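Local coordinates for foldase protein PrsA (PDB 5TVL) that probably assists the folding of secreted proteins outside the cell membrane and belongs to a family of peptidyl-prolyl cis-trans isomerases, at residues Asp55-Glu60 / Glu66-Val71. Residues are numbered along the deposited sequence; the frame is centred on the assembly and turned at random.
Sequences DTIAEE and ENYQRV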
loop_
_atom_site.group_PDB
_atom_site.type_symbol
_atom_site.label_atom_id
_atom_site.label_comp_id
_atom_site.label_asym_id
_atom_site.label_seq_id
_atom_site.Cartn_x
_atom_site.Cartn_y
_atom_site.Cartn_z
ATOM N N ASP A 55 -25.233 -1.759 -4.676
ATOM C CA ASP A 55 -24.627 -0.423 -4.510
ATOM C C ASP A 55 -23.297 -0.306 -5.252
ATOM O O ASP A 55 -23.040 0.692 -5.929
ATOM C CB ASP A 55 -24.396 -0.088 -3.023
ATOM C CG ASP A 55 -25.694 0.097 -2.233
ATOM O OD1 ASP A 55 -26.795 0.079 -2.829
ATOM O OD2 ASP A 55 -25.602 0.257 -0.995
ATOM N N THR A 56 -22.457 -1.327 -5.103
ATOM C CA THR A 56 -21.139 -1.371 -5.738
ATOM C C THR A 56 -21.240 -1.359 -7.263
ATOM O O THR A 56 -20.551 -0.584 -7.921
ATOM C CB THR A 56 -20.361 -2.626 -5.291
ATOM O OG1 THR A 56 -20.331 -2.677 -3.859
ATOM C CG2 THR A 56 -18.927 -2.624 -5.836
ATOM N N ILE A 57 -22.103 -2.210 -7.812
ATOM C CA ILE A 57 -22.277 -2.309 -9.264
ATOM C C ILE A 57 -23.002 -1.085 -9.844
ATOM O O ILE A 57 -22.792 -0.737 -11.010
ATOM C CB ILE A 57 -22.982 -3.635 -9.665
ATOM C CG1 ILE A 57 -22.664 -4.008 -11.119
ATOM C CG2 ILE A 57 -24.487 -3.572 -9.426
ATOM C CD1 ILE A 57 -22.868 -5.478 -11.420
ATOM N N ALA A 58 -23.847 -0.444 -9.034
ATOM C CA ALA A 58 -24.470 0.830 -9.406
ATOM C C ALA A 58 -23.440 1.958 -9.414
ATOM O O ALA A 58 -23.406 2.761 -10.347
ATOM C CB ALA A 58 -25.617 1.169 -8.463
ATOM N N GLU A 59 -22.619 2.018 -8.366
ATOM C CA GLU A 59 -21.488 2.956 -8.294
ATOM C C GLU A 59 -20.542 2.742 -9.479
ATOM O O GLU A 59 -20.110 3.699 -10.125
ATOM C CB GLU A 59 -20.735 2.786 -6.958
ATOM C CG GLU A 59 -19.457 3.610 -6.775
ATOM C CD GLU A 59 -19.672 5.115 -6.855
ATOM O OE1 GLU A 59 -20.791 5.591 -6.563
ATOM O OE2 GLU A 59 -18.708 5.833 -7.199
ATOM N N GLU A 60 -20.249 1.476 -9.760
ATOM C CA GLU A 60 -19.348 1.090 -10.848
ATOM C C GLU A 60 -19.899 1.507 -12.215
ATOM O O GLU A 60 -19.150 1.983 -13.064
ATOM C CB GLU A 60 -19.105 -0.420 -10.804
ATOM C CG GLU A 60 -17.863 -0.889 -11.525
ATOM C CD GLU A 60 -17.626 -2.374 -11.332
ATOM O OE1 GLU A 60 -17.594 -2.831 -10.167
ATOM O OE2 GLU A 60 -17.461 -3.099 -12.335
ATOM N N GLU A 66 -21.210 5.020 -20.253
ATOM C CA GLU A 66 -21.423 4.224 -21.474
ATOM C C GLU A 66 -20.195 3.386 -21.879
ATOM O O GLU A 66 -20.297 2.526 -22.758
ATOM C CB GLU A 66 -21.904 5.111 -22.629
ATOM C CG GLU A 66 -23.289 5.700 -22.365
ATOM C CD GLU A 66 -23.914 6.413 -23.556
ATOM O OE1 GLU A 66 -24.728 7.333 -23.327
ATOM O OE2 GLU A 66 -23.614 6.057 -24.716
ATOM N N ASN A 67 -19.050 3.628 -21.233
ATOM C CA ASN A 67 -17.875 2.747 -21.350
ATOM C C ASN A 67 -18.070 1.372 -20.698
ATOM O O ASN A 67 -17.323 0.445 -21.008
ATOM C CB ASN A 67 -16.635 3.389 -20.702
ATOM C CG ASN A 67 -16.101 4.571 -21.486
ATOM O OD1 ASN A 67 -16.349 5.725 -21.137
ATOM N ND2 ASN A 67 -15.345 4.288 -22.540
ATOM N N TYR A 68 -19.041 1.237 -19.790
ATOM C CA TYR A 68 -19.096 0.075 -18.900
ATOM C C TYR A 68 -19.216 -1.260 -19.639
ATOM O O TYR A 68 -18.417 -2.164 -19.402
ATOM C CB TYR A 68 -20.225 0.228 -17.868
ATOM C CG TYR A 68 -20.145 -0.723 -16.685
ATOM C CD1 TYR A 68 -18.958 -0.891 -15.972
ATOM C CD2 TYR A 68 -21.269 -1.424 -16.251
ATOM C CE1 TYR A 68 -18.886 -1.749 -14.889
ATOM C CE2 TYR A 68 -21.210 -2.281 -15.158
ATOM C CZ TYR A 68 -20.017 -2.444 -14.478
ATOM O OH TYR A 68 -19.960 -3.297 -13.399
ATOM N N GLN A 69 -20.185 -1.363 -20.545
ATOM C CA GLN A 69 -20.398 -2.593 -21.327
ATOM C C GLN A 69 -19.124 -2.977 -22.086
ATOM O O GLN A 69 -18.701 -4.138 -22.067
ATOM C CB GLN A 69 -21.567 -2.416 -22.309
ATOM C CG GLN A 69 -22.093 -3.708 -22.932
ATOM C CD GLN A 69 -22.928 -4.565 -21.984
ATOM O OE1 GLN A 69 -23.151 -4.214 -20.820
ATOM N NE2 GLN A 69 -23.402 -5.702 -22.489
ATOM N N ARG A 70 -18.521 -1.978 -22.727
ATOM C CA ARG A 70 -17.243 -2.116 -23.435
ATOM C C ARG A 70 -16.098 -2.573 -22.508
ATOM O O ARG A 70 -15.292 -3.428 -22.888
ATOM C CB ARG A 70 -16.910 -0.777 -24.112
ATOM C CG ARG A 70 -15.775 -0.795 -25.118
ATOM C CD ARG A 70 -15.854 0.381 -26.096
ATOM N NE ARG A 70 -16.230 1.664 -25.474
ATOM C CZ ARG A 70 -17.440 2.241 -25.516
ATOM N NH1 ARG A 70 -18.475 1.676 -26.145
ATOM N NH2 ARG A 70 -17.628 3.411 -24.908
ATOM N N VAL A 71 -16.053 -2.015 -21.295
ATOM C CA VAL A 71 -15.037 -2.364 -20.284
ATOM C C VAL A 71 -15.217 -3.773 -19.686
ATOM O O VAL A 71 -14.224 -4.456 -19.404
ATOM C CB VAL A 71 -14.976 -1.294 -19.156
ATOM C CG1 VAL A 71 -14.116 -1.752 -17.978
ATOM C CG2 VAL A 71 -14.434 0.021 -19.705
#
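Tyr68 reaches across to helix 50-64 and donates a hydrogen bond from its phenol OH to Glu60 OE2, 2.7 Å. The hydroxyl comes from above the carboxylate plane, 69° out of it, while OE2 itself lies at the ring edge and in the plane of the ring. Carboxylate and ring planes are nearly perpendicular, 85° apart. Glu60 CG packs 3.6 Å from Tyr68 CE1, lifted out of the ring plane on the side of the backbone O. That ring face has the backbone O of Glu60 over it, 4.1 Å from Tyr68 CD1. Ile57, one turn earlier on the helix, meets the far end of the phenol and crosses it at about a right angle, its CG1 3.6 Å from Tyr68 OH. Glu60 holds CG anti to its own nitrogen (chi1 -160°) and runs extended through CD, which carries the carboxylate out beside the hydroxyl.

The contact joins two consecutive helices, 50-64 and 68-74, across the short turn between them: Tyr68, in the short helix 68-74, points back at the preceding helix. This pair belongs to the helical part of the foldase, well apart in the fold from the four-stranded sheet of strands 120-127, 166-169, 196-198 and 207-216.

Both oxygens of the buried Glu60 carboxylate have partners. OE1 forms a salt bridge with Arg82 of helix 79-102, and OE2 is also hydrogen-bonded to a glycerol, probably from the crystallisation liquor; the nearby guanidinium would probably favour the ionised acid. Arg82 also touches Tyr68, and Lys83 packs on Ile57. Asn67 packs on Ser193, and Val71 on Ala186, of a second subunit.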